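Local atomic coordinates of pentalenene synthase (Streptomyces chartreusis NRRL 3882, PDB entry 6Q4S), a protein that probably converts (2E,6E)-farnesyl diphosphate, with magnesium as cofactor, into the bicyclic sesquiterpenol 7-epi-alpha-eudesmol with release of diphosphate. Residues A[31-36]-A[120-125]; A[56-61]-A[302-307]; A[192-197]-A[294-299]. One frame throughout, in Å; residues are numbered along the deposited sequence.

Contact 1: A[31-36]-A[120-125]; sequences WEMRLV and TLAWAE
Met33 reaches Ala122 through a doubly bent chain: CG stands beside its backbone N, anti to the carbonyl carbon (chi1 -56°), and further bends at chi2 (-53°) and chi3 (-73°) bring the terminal methyl round onto the helix. CE settles on the backbone there, 3.7 Å from Ala122 CA, and lies 4.1 Å from Ala122 CB. The same methyl comes within 3.9 Å of Glu125 OE1, one turn further along, where the two side chains cross obliquely without a polar bond. Glu125 turns its other carboxylate oxygen, OE2, to Trp29 NE1, which donates a hydrogen bond to it. Two residues on from Met33, Leu35 offers a second apolar touch, its CD1 lying 4.2 Å from Ala122 CB, so the alanine methyl is met by both residues. The backbone turns sharply between them: a Schellman motif closes helix 19-32, with Arg34 at positive phi and its N bonded to Trp31 O. The small Ala122 lets this helix end come close to helix 118-131, while Leu75 of helix 63-79 packs against both Leu35 and Ala122, joining three helices of the all-helical terpene synthase fold.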
loop_
_atom_site.group_PDB
_atom_site.type_symbol
_atom_site.label_atom_id
_atom_site.label_comp_id
_atom_site.label_asym_id
_atom_site.label_seq_id
_atom_site.Cartn_x
_atom_site.Cartn_y
_atom_site.Cartn_z
ATOM N N TRP A 31 -14.873 -22.523 11.440
ATOM C CA TRP A 31 -16.068 -23.183 10.829
ATOM C C TRP A 31 -17.196 -22.278 10.293
ATOM O O TRP A 31 -17.750 -22.485 9.236
ATOM C CB TRP A 31 -16.700 -24.152 11.870
ATOM C CG TRP A 31 -15.967 -25.390 12.013
ATOM C CD1 TRP A 31 -15.078 -25.728 13.001
ATOM C CD2 TRP A 31 -16.068 -26.507 11.160
ATOM N NE1 TRP A 31 -14.631 -27.022 12.810
ATOM C CE2 TRP A 31 -15.214 -27.503 11.663
ATOM C CE3 TRP A 31 -16.773 -26.763 9.994
ATOM C CZ2 TRP A 31 -15.076 -28.725 11.051
ATOM C CZ3 TRP A 31 -16.611 -28.014 9.378
ATOM C CH2 TRP A 31 -15.779 -28.954 9.900
ATOM N N GLU A 32 -17.536 -21.274 11.032
ATOM C CA GLU A 32 -18.574 -20.331 10.632
ATOM C C GLU A 32 -18.147 -19.679 9.301
ATOM O O GLU A 32 -18.960 -19.526 8.405
ATOM C CB GLU A 32 -18.681 -19.252 11.711
ATOM C CG GLU A 32 -19.723 -18.172 11.474
ATOM C CD GLU A 32 -19.548 -16.917 12.283
ATOM O OE1 GLU A 32 -18.863 -16.953 13.324
ATOM O OE2 GLU A 32 -20.115 -15.870 11.876
ATOM N N MET A 33 -16.853 -19.358 9.159
ATOM C CA MET A 33 -16.382 -18.667 7.910
ATOM C C MET A 33 -16.009 -19.640 6.814
ATOM O O MET A 33 -15.552 -19.244 5.748
ATOM C CB MET A 33 -15.205 -17.751 8.250
ATOM C CG MET A 33 -15.506 -16.738 9.315
ATOM S SD MET A 33 -16.974 -15.752 8.989
ATOM C CE MET A 33 -16.268 -14.729 7.669
ATOM N N ARG A 34 -16.180 -20.939 7.062
ATOM C CA ARG A 34 -16.007 -21.974 6.064
ATOM C C ARG A 34 -14.564 -22.094 5.582
ATOM O O ARG A 34 -14.324 -22.603 4.490
ATOM C CB ARG A 34 -17.012 -21.830 4.905
ATOM C CG ARG A 34 -18.452 -21.730 5.373
ATOM C CD ARG A 34 -19.400 -21.066 4.385
ATOM N NE ARG A 34 -20.368 -22.014 3.832
ATOM C CZ ARG A 34 -21.390 -22.601 4.494
ATOM N NH1 ARG A 34 -21.631 -22.379 5.793
ATOM N NH2 ARG A 34 -22.191 -23.439 3.834
ATOM N N LEU A 35 -13.623 -21.735 6.459
ATOM C CA LEU A 35 -12.175 -21.866 6.191
ATOM C C LEU A 35 -11.692 -23.283 6.299
ATOM O O LEU A 35 -10.691 -23.626 5.696
ATOM C CB LEU A 35 -11.371 -20.966 7.124
ATOM C CG LEU A 35 -11.737 -19.496 6.912
ATOM C CD1 LEU A 35 -11.066 -18.633 7.943
ATOM C CD2 LEU A 35 -11.334 -19.074 5.489
ATOM N N VAL A 36 -12.346 -24.089 7.129
ATOM C CA VAL A 36 -12.158 -25.515 7.118
ATOM C C VAL A 36 -13.510 -26.122 6.708
ATOM O O VAL A 36 -14.613 -25.551 7.005
ATOM C CB VAL A 36 -11.656 -26.069 8.463
ATOM C CG1 VAL A 36 -10.401 -25.366 8.933
ATOM C CG2 VAL A 36 -12.719 -25.978 9.526
ATOM N N THR A 120 -11.558 -14.539 1.296
ATOM C CA THR A 120 -11.614 -13.093 0.986
ATOM C C THR A 120 -12.707 -12.458 1.801
ATOM O O THR A 120 -12.559 -11.351 2.288
ATOM C CB THR A 120 -11.757 -12.797 -0.514
ATOM O OG1 THR A 120 -12.963 -13.360 -1.094
ATOM C CG2 THR A 120 -10.559 -13.339 -1.249
ATOM N N LEU A 121 -13.798 -13.194 1.992
ATOM C CA LEU A 121 -14.860 -12.731 2.886
ATOM C C LEU A 121 -14.412 -12.651 4.320
ATOM O O LEU A 121 -14.752 -11.693 5.001
ATOM C CB LEU A 121 -16.092 -13.652 2.761
ATOM C CG LEU A 121 -16.731 -13.598 1.348
ATOM C CD1 LEU A 121 -17.544 -14.878 1.111
ATOM C CD2 LEU A 121 -17.584 -12.353 1.131
ATOM N N ALA A 122 -13.653 -13.641 4.771
ATOM C CA ALA A 122 -13.089 -13.654 6.107
ATOM C C ALA A 122 -12.191 -12.478 6.294
ATOM O O ALA A 122 -12.286 -11.770 7.302
ATOM C CB ALA A 122 -12.354 -14.937 6.391
ATOM N N TRP A 123 -11.301 -12.249 5.332
ATOM C CA TRP A 123 -10.423 -11.090 5.435
ATOM C C TRP A 123 -11.156 -9.775 5.363
ATOM O O TRP A 123 -10.828 -8.867 6.112
ATOM C CB TRP A 123 -9.288 -11.185 4.396
ATOM C CG TRP A 123 -8.305 -10.066 4.370
ATOM C CD1 TRP A 123 -7.937 -9.384 3.240
ATOM C CD2 TRP A 123 -7.542 -9.473 5.456
ATOM N NE1 TRP A 123 -6.980 -8.451 3.545
ATOM C CE2 TRP A 123 -6.730 -8.470 4.891
ATOM C CE3 TRP A 123 -7.455 -9.697 6.825
ATOM C CZ2 TRP A 123 -5.855 -7.660 5.654
ATOM C CZ3 TRP A 123 -6.583 -8.895 7.588
ATOM C CH2 TRP A 123 -5.810 -7.871 6.999
ATOM N N ALA A 124 -12.144 -9.616 4.496
ATOM C CA ALA A 124 -12.870 -8.346 4.543
ATOM C C ALA A 124 -13.423 -8.051 5.941
ATOM O O ALA A 124 -13.433 -6.869 6.400
ATOM C CB ALA A 124 -13.966 -8.286 3.515
ATOM N N GLU A 125 -13.852 -9.106 6.640
ATOM C CA GLU A 125 -14.354 -8.956 8.019
ATOM C C GLU A 125 -13.268 -8.559 8.979
ATOM O O GLU A 125 -13.438 -7.581 9.656
ATOM C CB GLU A 125 -15.057 -10.240 8.533
ATOM C CG GLU A 125 -15.569 -10.067 9.977
ATOM C CD GLU A 125 -15.969 -11.385 10.643
ATOM O OE1 GLU A 125 -17.014 -11.909 10.206
ATOM O OE2 GLU A 125 -15.229 -11.862 11.559
#

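Contact 2: A[56-61]-A[302-307]; sequences RTYPHA and QHWING
Thr57 lies over the indole of Trp304, its methyl CG2 3.6 Å from the centroid of the six-membered ring and almost on the ring normal, a CH-pi contact. Its chi1 of 57° puts OG1 between the backbone N and the carbonyl carbon, where it hydrogen-bonds to Ala53 O one turn back; CG2, anti to that carbon, is left facing the indole. At the indole edge, Tyr58 forms an offset edge-to-face pair: the five-membered ring points its edge at the phenol face, with planes at 74°, and Trp304 NE1 comes 3.5 Å from Tyr58 CZ. The phenol hydroxyl is hydrogen-bonded to Ser186 O in helix 183-194. In this all-helical terpene synthase fold the contact sets the C-terminal end of helix 50-57 and the following type I turn, Tyr58 to Ala61, against helix 288-313; Trp304 lies about 7 Å, side chain to side chain, from Asn223, a likely magnesium ligand. An alanine in place of Trp304 would probably leave Thr57 CG2 and the Tyr58 face without their aromatic partner and open a gap between the two helices. Pro59 CG sits over the centre of one face of the His303 ring, a CH-pi contact 3.8 Å from the centroid. Both imidazole nitrogens of His303 meet water in the ring plane. One water lies 2.9 Å from His303 ND1 and gives a weak bond to Thr57 O; another links His303 NE2 to His60 NE2, 2.8 Å from each. Gly307 lets the backbones close up: a CB there would run into Arg56 O; Arg56 CD rests 3.6 Å from Gly307 O.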
loop_
_atom_site.group_PDB
_atom_site.type_symbol
_atom_site.label_atom_id
_atom_site.label_comp_id
_atom_site.label_asym_id
_atom_site.label_seq_id
_atom_site.Cartn_x
_atom_site.Cartn_y
_atom_site.Cartn_z
ATOM N N ARG A 56 1.386 -15.452 22.325
ATOM C CA ARG A 56 2.832 -15.072 22.623
ATOM C C ARG A 56 3.335 -13.884 21.864
ATOM O O ARG A 56 4.194 -13.149 22.324
ATOM C CB ARG A 56 3.695 -16.277 22.295
ATOM C CG ARG A 56 3.447 -17.520 23.122
ATOM C CD ARG A 56 4.438 -18.613 22.690
ATOM N NE ARG A 56 4.287 -19.824 23.485
ATOM C CZ ARG A 56 4.799 -19.937 24.717
ATOM N NH1 ARG A 56 5.495 -18.947 25.269
ATOM N NH2 ARG A 56 4.634 -21.051 25.387
ATOM N N THR A 57 2.785 -13.662 20.655
ATOM C CA THR A 57 3.182 -12.501 19.868
ATOM C C THR A 57 2.402 -11.188 20.068
ATOM O O THR A 57 2.951 -10.079 19.815
ATOM C CB THR A 57 3.220 -12.822 18.352
ATOM O OG1 THR A 57 1.961 -13.297 17.885
ATOM C CG2 THR A 57 4.230 -13.909 18.120
ATOM N N TYR A 58 1.167 -11.296 20.532
ATOM C CA TYR A 58 0.345 -10.110 20.835
ATOM C C TYR A 58 -0.118 -10.186 22.315
ATOM O O TYR A 58 -1.297 -10.303 22.592
ATOM C CB TYR A 58 -0.865 -10.053 19.898
ATOM C CG TYR A 58 -0.428 -9.911 18.441
ATOM C CD1 TYR A 58 0.308 -8.807 18.045
ATOM C CD2 TYR A 58 -0.699 -10.892 17.521
ATOM C CE1 TYR A 58 0.786 -8.692 16.754
ATOM C CE2 TYR A 58 -0.221 -10.776 16.220
ATOM C CZ TYR A 58 0.528 -9.703 15.859
ATOM O OH TYR A 58 0.995 -9.513 14.563
ATOM N N PRO A 59 0.827 -10.186 23.249
ATOM C CA PRO A 59 0.407 -10.561 24.632
ATOM C C PRO A 59 -0.452 -9.542 25.372
ATOM O O PRO A 59 -1.061 -9.915 26.383
ATOM C CB PRO A 59 1.745 -10.743 25.350
ATOM C CG PRO A 59 2.633 -9.786 24.631
ATOM C CD PRO A 59 2.271 -9.975 23.178
ATOM N N HIS A 60 -0.507 -8.300 24.884
ATOM C CA HIS A 60 -1.274 -7.221 25.514
ATOM C C HIS A 60 -2.674 -7.033 24.970
ATOM O O HIS A 60 -3.291 -6.082 25.347
ATOM C CB HIS A 60 -0.534 -5.909 25.441
ATOM C CG HIS A 60 0.784 -5.927 26.124
ATOM N ND1 HIS A 60 0.913 -6.022 27.492
ATOM C CD2 HIS A 60 2.043 -5.828 25.627
ATOM C CE1 HIS A 60 2.199 -6.014 27.803
ATOM N NE2 HIS A 60 2.902 -5.867 26.691
ATOM N N ALA A 61 -3.166 -7.932 24.115
ATOM C CA ALA A 61 -4.418 -7.709 23.448
ATOM C C ALA A 61 -5.523 -7.847 24.468
ATOM O O ALA A 61 -5.456 -8.746 25.339
ATOM C CB ALA A 61 -4.610 -8.730 22.353
ATOM N N GLN A 302 10.213 -7.504 19.970
ATOM C CA GLN A 302 10.660 -8.565 20.890
ATOM C C GLN A 302 9.621 -9.636 21.082
ATOM O O GLN A 302 9.913 -10.851 21.135
ATOM C CB GLN A 302 10.995 -7.972 22.247
ATOM C CG GLN A 302 12.032 -6.864 22.245
ATOM C CD GLN A 302 12.240 -6.220 23.651
ATOM O OE1 GLN A 302 11.446 -6.392 24.568
ATOM N NE2 GLN A 302 13.331 -5.512 23.798
ATOM N N HIS A 303 8.365 -9.228 21.165
ATOM C CA HIS A 303 7.325 -10.216 21.287
ATOM C C HIS A 303 7.328 -11.161 20.114
ATOM O O HIS A 303 6.985 -12.350 20.278
ATOM C CB HIS A 303 5.907 -9.580 21.474
ATOM C CG HIS A 303 5.804 -8.651 22.657
ATOM N ND1 HIS A 303 4.975 -7.547 22.679
ATOM C CD2 HIS A 303 6.438 -8.666 23.858
ATOM C CE1 HIS A 303 5.133 -6.905 23.820
ATOM N NE2 HIS A 303 6.030 -7.552 24.544
ATOM N N TRP A 304 7.635 -10.627 18.913
ATOM C CA TRP A 304 7.625 -11.478 17.754
ATOM C C TRP A 304 8.840 -12.445 17.741
ATOM O O TRP A 304 8.686 -13.641 17.487
ATOM C CB TRP A 304 7.517 -10.658 16.457
ATOM C CG TRP A 304 6.177 -10.790 15.981
ATOM C CD1 TRP A 304 5.096 -9.893 16.175
ATOM C CD2 TRP A 304 5.634 -11.937 15.360
ATOM N NE1 TRP A 304 3.955 -10.433 15.669
ATOM C CE2 TRP A 304 4.229 -11.677 15.154
ATOM C CE3 TRP A 304 6.180 -13.155 14.931
ATOM C CZ2 TRP A 304 3.386 -12.588 14.554
ATOM C CZ3 TRP A 304 5.318 -14.091 14.312
ATOM C CH2 TRP A 304 3.926 -13.776 14.120
ATOM N N ILE A 305 10.027 -11.902 17.917
ATOM C CA ILE A 305 11.237 -12.743 17.895
ATOM C C ILE A 305 11.141 -13.816 18.990
ATOM O O ILE A 305 11.239 -15.024 18.686
ATOM C CB ILE A 305 12.524 -11.925 18.095
ATOM C CG1 ILE A 305 12.704 -10.920 16.986
ATOM C CG2 ILE A 305 13.715 -12.900 18.173
ATOM C CD1 ILE A 305 13.785 -9.872 17.252
ATOM N N ASN A 306 10.796 -13.409 20.226
ATOM C CA ASN A 306 10.768 -14.371 21.346
ATOM C C ASN A 306 9.614 -15.315 21.321
ATOM O O ASN A 306 9.781 -16.568 21.500
ATOM C CB ASN A 306 10.839 -13.668 22.655
ATOM C CG ASN A 306 11.404 -14.578 23.759
ATOM O OD1 ASN A 306 12.493 -15.155 23.625
ATOM N ND2 ASN A 306 10.655 -14.707 24.845
ATOM N N GLY A 307 8.446 -14.768 20.977
ATOM C CA GLY A 307 7.237 -15.548 20.976
ATOM C C GLY A 307 7.206 -16.556 19.878
ATOM O O GLY A 307 6.684 -17.681 20.021
HETATM O O HOH W 1 2.949 -6.872 20.656
HETATM O O HOH W 2 5.733 -5.821 26.786
#

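Contact 3: A[192-197]-A[294-299]; sequences RSRGFE and VRMGVE
Arg194 reaches across to Glu299 at the start of a salt-bridge network that continues to Arg295, here between the C-terminal end of helix 183-194 and helix 288-313 of the terpene synthase helical bundle. Arg194 NH1 donates to Glu299 OE1 over 3.1 Å, nearly straight at 163°. The acceptor lies close to the guanidinium plane, whereas the donor stands well above the carboxylate plane. NH1 has a second acceptor, a water 2.7 Å away, which in turn donates to Met296 O; this main-chain carbonyl is thereby tied to the arginine. On the other carboxylate oxygen, Glu299 OE2, Arg295 NH1 donates at 2.7 Å with a more bent angle of 136°, and Arg295 NH2 has its own salt bridge to Asp292. Glu299 is thus gripped by an arginine on each oxygen, which would be expected to stabilise its negative charge. The extended Arg194 chain, CG anti to the backbone N, carries the guanidinium over Met296, whose CG lies against one of its faces. Met296 also meets Phe196: CB makes a CH-pi contact over the ring, 3.7 Å from the centroid, and SD makes a Met-aromatic contact over the same ring. Phe196 follows Gly195, which leaves the helix with positive phi. The bend at Met296 chi3, -68°, turns the terminal methyl back, and CE lies 3.7 Å from Phe196 CB.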
loop_
_atom_site.group_PDB
_atom_site.type_symbol
_atom_site.label_atom_id
_atom_site.label_comp_id
_atom_site.label_asym_id
_atom_site.label_seq_id
_atom_site.Cartn_x
_atom_site.Cartn_y
_atom_site.Cartn_z
ATOM N N ARG A 192 -1.900 -2.038 16.832
ATOM C CA ARG A 192 -3.335 -2.294 16.970
ATOM C C ARG A 192 -3.700 -3.086 18.227
ATOM O O ARG A 192 -4.699 -2.753 18.862
ATOM C CB ARG A 192 -3.908 -2.976 15.719
ATOM C CG ARG A 192 -5.313 -3.555 15.837
ATOM C CD ARG A 192 -6.260 -2.376 16.110
ATOM N NE ARG A 192 -7.616 -2.876 16.077
ATOM C CZ ARG A 192 -8.242 -3.349 17.152
ATOM N NH1 ARG A 192 -7.615 -3.402 18.293
ATOM N NH2 ARG A 192 -9.482 -3.789 17.098
ATOM N N SER A 193 -2.916 -4.115 18.534
ATOM C CA SER A 193 -3.189 -5.028 19.615
ATOM C C SER A 193 -3.101 -4.382 21.000
ATOM O O SER A 193 -3.859 -4.742 21.901
ATOM C CB SER A 193 -2.206 -6.182 19.558
ATOM O OG SER A 193 -2.347 -6.971 20.700
ATOM N N ARG A 194 -2.182 -3.446 21.149
ATOM C CA ARG A 194 -1.891 -2.815 22.393
ATOM C C ARG A 194 -2.412 -1.394 22.502
ATOM O O ARG A 194 -2.479 -0.866 23.595
ATOM C CB ARG A 194 -0.413 -2.845 22.600
ATOM C CG ARG A 194 -0.002 -2.538 24.039
ATOM C CD ARG A 194 1.503 -2.644 24.178
ATOM N NE ARG A 194 1.919 -2.474 25.556
ATOM C CZ ARG A 194 3.161 -2.563 25.991
ATOM N NH1 ARG A 194 4.185 -2.836 25.177
ATOM N NH2 ARG A 194 3.374 -2.373 27.270
ATOM N N GLY A 195 -2.737 -0.751 21.394
ATOM C CA GLY A 195 -3.473 0.529 21.406
ATOM C C GLY A 195 -2.544 1.692 21.490
ATOM O O GLY A 195 -2.743 2.571 22.294
ATOM N N PHE A 196 -1.504 1.713 20.664
ATOM C CA PHE A 196 -0.696 2.866 20.532
ATOM C C PHE A 196 -0.259 2.941 19.063
ATOM O O PHE A 196 -0.499 2.014 18.322
ATOM C CB PHE A 196 0.523 2.764 21.471
ATOM C CG PHE A 196 1.557 1.732 21.026
ATOM C CD1 PHE A 196 1.351 0.387 21.246
ATOM C CD2 PHE A 196 2.685 2.116 20.342
ATOM C CE1 PHE A 196 2.268 -0.566 20.812
ATOM C CE2 PHE A 196 3.608 1.161 19.899
ATOM C CZ PHE A 196 3.370 -0.182 20.104
ATOM N N GLU A 197 0.416 4.011 18.694
ATOM C CA GLU A 197 1.079 4.143 17.416
ATOM C C GLU A 197 2.454 4.704 17.584
ATOM O O GLU A 197 2.659 5.647 18.349
ATOM C CB GLU A 197 0.299 5.016 16.453
ATOM C CG GLU A 197 -0.986 4.307 16.011
ATOM C CD GLU A 197 -1.783 5.017 14.911
ATOM O OE1 GLU A 197 -1.123 5.850 14.170
ATOM O OE2 GLU A 197 -3.056 4.697 14.842
ATOM N N VAL A 294 7.671 4.677 21.217
ATOM C CA VAL A 294 8.852 3.997 20.651
ATOM C C VAL A 294 9.229 2.720 21.386
ATOM O O VAL A 294 9.270 1.570 20.782
ATOM C CB VAL A 294 10.042 4.958 20.522
ATOM C CG1 VAL A 294 11.336 4.214 20.123
ATOM C CG2 VAL A 294 9.736 5.991 19.464
ATOM N N ARG A 295 9.407 2.863 22.692
ATOM C CA ARG A 295 9.727 1.717 23.543
ATOM C C ARG A 295 8.707 0.617 23.369
ATOM O O ARG A 295 9.081 -0.547 23.221
ATOM C CB ARG A 295 9.888 2.117 25.032
ATOM C CG ARG A 295 10.095 0.935 25.979
ATOM C CD ARG A 295 10.127 1.304 27.474
ATOM N NE ARG A 295 8.870 1.935 27.891
ATOM C CZ ARG A 295 7.700 1.303 28.056
ATOM N NH1 ARG A 295 7.556 -0.011 27.883
ATOM N NH2 ARG A 295 6.636 2.004 28.419
ATOM N N MET A 296 7.411 0.953 23.341
ATOM C CA MET A 296 6.396 -0.079 23.100
ATOM C C MET A 296 6.521 -0.747 21.685
ATOM O O MET A 296 6.215 -1.943 21.528
ATOM C CB MET A 296 4.965 0.492 23.289
ATOM C CG MET A 296 4.563 0.698 24.764
ATOM S SD MET A 296 2.820 1.214 25.037
ATOM C CE MET A 296 2.928 2.870 24.330
ATOM N N GLY A 297 6.884 0.072 20.719
ATOM C CA GLY A 297 7.226 -0.385 19.346
ATOM C C GLY A 297 8.313 -1.441 19.323
ATOM O O GLY A 297 8.178 -2.505 18.689
ATOM N N VAL A 298 9.373 -1.170 20.070
ATOM C CA VAL A 298 10.481 -2.112 20.188
ATOM C C VAL A 298 10.009 -3.373 20.883
ATOM O O VAL A 298 10.336 -4.486 20.468
ATOM C CB VAL A 298 11.685 -1.443 20.912
ATOM C CG1 VAL A 298 12.805 -2.447 21.143
ATOM C CG2 VAL A 298 12.149 -0.242 20.138
ATOM N N GLU A 299 9.161 -3.244 21.895
ATOM C CA GLU A 299 8.640 -4.437 22.536
ATOM C C GLU A 299 7.801 -5.331 21.632
ATOM O O GLU A 299 7.841 -6.554 21.803
ATOM C CB GLU A 299 7.896 -4.118 23.849
ATOM C CG GLU A 299 8.785 -3.482 24.908
ATOM C CD GLU A 299 8.019 -3.086 26.192
ATOM O OE1 GLU A 299 6.869 -3.572 26.529
ATOM O OE2 GLU A 299 8.605 -2.246 26.875
HETATM O O HOH W 3 4.319 -3.432 22.502
#

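How the contacts relate
Contacts 2 and 3 are neighbours, their centres 11 Å apart, and both lean on helix 288-313, with residues 294-299 and 302-307 following each other along it. Their other segments also touch: His60 CD2 packs 3.4 Å from Arg194 NE, and Ala61 CB lies 3.3 Å from Ser193 OG. Along the chain, contact 3 is nested within the loop that contact 2 closes. Contact 1 stands apart, 25 Å from contact 2 and 28 Å from contact 3, centre to centre. Of the probable metal ligands, Asp80 lies about 11 Å from Leu35 of contact 1 and Asn223 about 7 Å from Trp304 of contact 2, side chain to side chain. Contact 3 is away from both.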